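Local coordinates for protein alpha-L-rhamnosidase (Streptomyces avermitilis, PDB 3W5M) that hydrolyses terminal non-reducing alpha-L-rhamnose residues in alpha-L-rhamnosides, releasing L-rhamnose from citrus flavonoids and gum arabic, at residues Met31-Gln40 with Ser983-Glu991. Residues are numbered along the deposited sequence; the frame is centred on the assembly and turned at random.
Sequences MASAAPGRRQ and SVPPNTTAE
Met31 approaches the Pro986 ring obliquely from one side: its carbonyl O lies past the CG-CD edge, 3.3 Å from Pro986 CD, and Met31 CB meets Pro986 CB at a slant from the same side, an apolar contact of 4.2 Å. The CB-CG edge of the ring abuts Ser33 and Arg38, with Arg38 CB 4.2 Å from Pro986 CB. The planar carboxamide of Asn987 is the other group. Gln40 CB lies over one of its faces, displaced from directly above Asn987 CG, 3.8 Å away, while the backbone N of Gln40 donates to Asn987 OD1 over 2.9 Å. That bond is nearly straight at the hydrogen (173°), yet the donor stands 54° out of the carbonyl plane, so it does not use a lone-pair direction. Beyond the CB end of the amide, the bend at the last Met31 torsion (chi3 -76°) brings CE to 3.8 Å from Asn987 CB.

Pro986 and Asn987 are the central pair of a type II beta turn, Pro985 to Thr988, which connects strands 977-984 and 989-995 of two different sheets in the C-terminal beta-sandwich. Segment 31-40 likewise leads from one sheet to the other of the N-terminal immunoglobulin-like domain, so two inter-sheet loops dock at a domain interface. Asn987 N donates to Arg38 O across it (2.8 Å). A water also donates to Arg38 O and bridges it to Thr988 O; another joins Met31 N to Pro986 O.

Asn987 ND2 continues the grip on the N-terminal domain through Asp68 O and Ser70 OG; an alanine here would probably leave Gln40 N and Asp68 O without these mates and open a gap beneath Gln40 CB. Arg38 directs its guanidinium away from the turn, where NH1 donates to Ser33 OG at 3.0 Å and NH2 forms a salt bridge with Asp94.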
ATOM      1  N   MET A  31      28.905  12.660  -5.676  1.00 23.97           N
ATOM      2  CA  MET A  31      30.185  13.276  -5.335  1.00 24.49           C
ATOM      3  C   MET A  31      29.969  14.671  -4.743  1.00 25.33           C
ATOM      4  O   MET A  31      28.948  15.298  -4.987  1.00 25.66           O
ATOM      5  CB  MET A  31      31.084  13.344  -6.562  1.00 24.33           C
ATOM      6  CG  MET A  31      31.633  11.992  -7.029  1.00 26.95           C
ATOM      7  SD  MET A  31      32.040  12.062  -8.802  1.00 31.44           S
ATOM      8  CE  MET A  31      30.406  11.978  -9.538  1.00 29.22           C
ATOM      9  N   ALA A  32      30.928  15.140  -3.952  1.00 26.60           N
ATOM     10  CA  ALA A  32      30.850  16.485  -3.364  1.00 28.58           C
ATOM     11  C   ALA A  32      32.125  17.246  -3.645  1.00 28.42           C
ATOM     12  O   ALA A  32      33.209  16.664  -3.679  1.00 30.09           O
ATOM     13  CB  ALA A  32      30.600  16.404  -1.862  1.00 30.57           C
ATOM     14  N   SER A  33      31.996  18.548  -3.884  1.00 30.59           N
ATOM     15  CA  SER A  33      33.179  19.386  -4.121  1.00 33.14           C
ATOM     16  C   SER A  33      32.830  20.805  -3.750  1.00 34.35           C
ATOM     17  O   SER A  33      31.792  21.312  -4.187  1.00 32.76           O
ATOM     18  CB  SER A  33      33.592  19.351  -5.601  1.00 33.82           C
ATOM     19  OG  SER A  33      34.445  20.445  -5.956  1.00 35.74           O
ATOM     20  N   ALA A  34      33.710  21.449  -2.988  1.00 34.38           N
ATOM     21  CA  ALA A  34      33.569  22.883  -2.682  1.00 37.11           C
ATOM     22  C   ALA A  34      33.825  23.791  -3.917  1.00 39.78           C
ATOM     23  O   ALA A  34      33.328  24.918  -3.967  1.00 41.76           O
ATOM     24  CB  ALA A  34      34.471  23.279  -1.509  1.00 37.09           C
ATOM     25  N   ALA A  35      34.577  23.299  -4.906  1.00 37.53           N
ATOM     26  CA  ALA A  35      34.834  24.037  -6.155  1.00 36.68           C
ATOM     27  C   ALA A  35      33.723  23.825  -7.187  1.00 35.56           C
ATOM     28  O   ALA A  35      33.275  22.694  -7.376  1.00 37.11           O
ATOM     29  CB  ALA A  35      36.162  23.603  -6.757  1.00 36.07           C
ATOM     30  N   PRO A  36      33.304  24.898  -7.885  1.00 35.48           N
ATOM     31  CA  PRO A  36      32.258  24.785  -8.913  1.00 35.34           C
ATOM     32  C   PRO A  36      32.723  24.101 -10.198  1.00 34.83           C
ATOM     33  O   PRO A  36      33.920  23.951 -10.409  1.00 37.81           O
ATOM     34  CB  PRO A  36      31.893  26.247  -9.214  1.00 36.09           C
ATOM     35  CG  PRO A  36      33.120  27.021  -8.843  1.00 35.90           C
ATOM     36  CD  PRO A  36      33.701  26.303  -7.653  1.00 36.50           C
ATOM     37  N   GLY A  37      31.770  23.675 -11.020  1.00 33.51           N
ATOM     38  CA  GLY A  37      32.002  23.238 -12.406  1.00 35.22           C
ATOM     39  C   GLY A  37      32.661  21.882 -12.636  1.00 36.25           C
ATOM     40  O   GLY A  37      33.381  21.721 -13.620  1.00 35.86           O
ATOM     41  N   ARG A  38      32.399  20.912 -11.751  1.00 34.41           N
ATOM     42  CA  ARG A  38      33.064  19.601 -11.764  1.00 34.48           C
ATOM     43  C   ARG A  38      32.303  18.554 -12.562  1.00 35.69           C
ATOM     44  O   ARG A  38      31.078  18.444 -12.448  1.00 33.43           O
ATOM     45  CB  ARG A  38      33.279  19.067 -10.340  1.00 35.39           C
ATOM     46  CG  ARG A  38      33.898  20.039  -9.351  1.00 36.93           C
ATOM     47  CD  ARG A  38      35.161  20.706  -9.877  1.00 38.24           C
ATOM     48  NE  ARG A  38      36.323  19.820  -9.952  1.00 41.47           N
ATOM     49  CZ  ARG A  38      37.082  19.452  -8.915  1.00 42.73           C
ATOM     50  NH1 ARG A  38      36.800  19.848  -7.673  1.00 42.77           N
ATOM     51  NH2 ARG A  38      38.125  18.655  -9.117  1.00 41.03           N
ATOM     52  N   ARG A  39      33.042  17.795 -13.370  1.00 34.88           N
ATOM     53  CA  ARG A  39      32.496  16.696 -14.139  1.00 36.19           C
ATOM     54  C   ARG A  39      33.406  15.496 -13.955  1.00 36.26           C
ATOM     55  O   ARG A  39      34.614  15.646 -13.753  1.00 34.53           O
ATOM     56  CB  ARG A  39      32.464  17.026 -15.636  1.00 39.86           C
ATOM     57  CG  ARG A  39      31.525  18.138 -16.072  1.00 46.25           C
ATOM     58  CD  ARG A  39      31.616  18.363 -17.580  1.00 50.62           C
ATOM     59  NE  ARG A  39      32.981  18.659 -18.033  1.00 53.12           N
ATOM     60  CZ  ARG A  39      33.778  17.799 -18.675  1.00 57.95           C
ATOM     61  NH1 ARG A  39      33.367  16.568 -18.958  1.00 57.31           N
ATOM     62  NH2 ARG A  39      35.000  18.168 -19.031  1.00 56.90           N
ATOM     63  N   GLN A  40      32.830  14.307 -14.059  1.00 32.86           N
ATOM     64  CA  GLN A  40      33.611  13.074 -14.047  1.00 30.34           C
ATOM     65  C   GLN A  40      34.043  12.682 -15.470  1.00 30.53           C
ATOM     66  O   GLN A  40      33.229  12.659 -16.384  1.00 29.56           O
ATOM     67  CB  GLN A  40      32.800  11.936 -13.406  1.00 29.51           C
ATOM     68  CG  GLN A  40      33.446  10.560 -13.481  1.00 25.96           C
ATOM     69  CD  GLN A  40      32.457   9.470 -13.150  1.00 24.42           C
ATOM     70  OE1 GLN A  40      31.978   9.383 -12.014  1.00 23.87           O
ATOM     71  NE2 GLN A  40      32.165   8.619 -14.128  1.00 23.71           N
ATOM     72  N   SER A 983      22.234  25.089  -5.286  1.00 32.19           N
ATOM     73  CA  SER A 983      23.319  24.139  -5.124  1.00 30.74           C
ATOM     74  C   SER A 983      23.047  23.033  -6.138  1.00 28.53           C
ATOM     75  O   SER A 983      21.947  22.482  -6.178  1.00 28.02           O
ATOM     76  CB  SER A 983      23.372  23.624  -3.678  1.00 30.57           C
ATOM     77  OG  SER A 983      24.463  22.739  -3.479  1.00 31.74           O
ATOM     78  N   VAL A 984      24.040  22.769  -6.988  1.00 26.36           N
ATOM     79  CA  VAL A 984      23.953  21.829  -8.108  1.00 25.62           C
ATOM     80  C   VAL A 984      25.096  20.831  -7.922  1.00 25.26           C
ATOM     81  O   VAL A 984      26.248  21.234  -7.740  1.00 25.30           O
ATOM     82  CB  VAL A 984      24.101  22.562  -9.469  1.00 26.31           C
ATOM     83  CG1 VAL A 984      24.134  21.585 -10.633  1.00 25.42           C
ATOM     84  CG2 VAL A 984      22.959  23.549  -9.666  1.00 27.59           C
ATOM     85  N   PRO A 985      24.799  19.522  -7.912  1.00 24.90           N
ATOM     86  CA  PRO A 985      25.867  18.578  -7.568  1.00 23.86           C
ATOM     87  C   PRO A 985      26.894  18.301  -8.677  1.00 24.92           C
ATOM     88  O   PRO A 985      26.577  18.361  -9.881  1.00 22.95           O
ATOM     89  CB  PRO A 985      25.108  17.278  -7.226  1.00 25.18           C
ATOM     90  CG  PRO A 985      23.772  17.433  -7.833  1.00 25.72           C
ATOM     91  CD  PRO A 985      23.468  18.888  -7.923  1.00 24.77           C
ATOM     92  N   PRO A 986      28.121  17.953  -8.274  1.00 25.58           N
ATOM     93  CA  PRO A 986      29.160  17.576  -9.237  1.00 25.56           C
ATOM     94  C   PRO A 986      28.657  16.525 -10.231  1.00 27.23           C
ATOM     95  O   PRO A 986      27.852  15.651  -9.865  1.00 26.72           O
ATOM     96  CB  PRO A 986      30.247  17.008  -8.342  1.00 26.16           C
ATOM     97  CG  PRO A 986      30.099  17.760  -7.068  1.00 25.54           C
ATOM     98  CD  PRO A 986      28.624  17.938  -6.890  1.00 26.24           C
ATOM     99  N   ASN A 987      29.104  16.654 -11.482  1.00 25.78           N
ATOM    100  CA  ASN A 987      28.735  15.748 -12.572  1.00 24.74           C
ATOM    101  C   ASN A 987      27.328  16.004 -13.096  1.00 24.84           C
ATOM    102  O   ASN A 987      26.758  15.174 -13.805  1.00 26.26           O
ATOM    103  CB  ASN A 987      28.971  14.239 -12.223  1.00 25.81           C
ATOM    104  CG  ASN A 987      29.319  13.422 -13.456  1.00 26.34           C
ATOM    105  OD1 ASN A 987      30.017  13.921 -14.342  1.00 28.98           O
ATOM    106  ND2 ASN A 987      28.826  12.193 -13.541  1.00 26.90           N
ATOM    107  N   THR A 988      26.757  17.148 -12.739  1.00 24.91           N
ATOM    108  CA  THR A 988      25.494  17.591 -13.345  1.00 25.49           C
ATOM    109  C   THR A 988      25.672  19.052 -13.737  1.00 24.35           C
ATOM    110  O   THR A 988      26.642  19.692 -13.319  1.00 24.81           O
ATOM    111  CB  THR A 988      24.251  17.386 -12.414  1.00 24.51           C
ATOM    112  OG1 THR A 988      24.180  18.417 -11.435  1.00 24.20           O
ATOM    113  CG2 THR A 988      24.285  16.038 -11.719  1.00 24.43           C
ATOM    114  N   THR A 989      24.769  19.564 -14.561  1.00 25.94           N
ATOM    115  CA  THR A 989      24.765  20.984 -14.910  1.00 28.28           C
ATOM    116  C   THR A 989      23.364  21.547 -14.695  1.00 26.84           C
ATOM    117  O   THR A 989      22.422  20.798 -14.399  1.00 27.81           O
ATOM    118  CB  THR A 989      25.127  21.199 -16.383  1.00 29.52           C
ATOM    119  OG1 THR A 989      24.161  20.512 -17.187  1.00 32.17           O
ATOM    120  CG2 THR A 989      26.545  20.710 -16.697  1.00 31.45           C
ATOM    121  N   ALA A 990      23.217  22.860 -14.847  1.00 27.02           N
ATOM    122  CA  ALA A 990      21.914  23.495 -14.703  1.00 26.16           C
ATOM    123  C   ALA A 990      21.692  24.558 -15.765  1.00 28.98           C
ATOM    124  O   ALA A 990      22.647  25.146 -16.277  1.00 27.51           O
ATOM    125  CB  ALA A 990      21.787  24.110 -13.331  1.00 25.74           C
ATOM    126  N   GLU A 991      20.423  24.769 -16.088  1.00 29.90           N
ATOM    127  CA  GLU A 991      19.987  25.927 -16.847  1.00 31.50           C
ATOM    128  C   GLU A 991      19.137  26.773 -15.914  1.00 31.07           C
ATOM    129  O   GLU A 991      18.130  26.308 -15.407  1.00 29.07           O
ATOM    130  CB  GLU A 991      19.179  25.474 -18.033  1.00 35.37           C
ATOM    131  CG  GLU A 991      18.640  26.600 -18.885  1.00 42.45           C
ATOM    132  CD  GLU A 991      17.746  26.065 -19.980  1.00 49.07           C
ATOM    133  OE1 GLU A 991      16.558  25.774 -19.687  1.00 51.27           O
ATOM    134  OE2 GLU A 991      18.242  25.923 -21.120  1.00 47.58           O
TER
HETATM  135  O   HOH W   1      27.334  13.729  -7.859  1.00 21.06           O
HETATM  136  O   HOH W   2      29.459  20.570 -13.583  1.00 31.68           O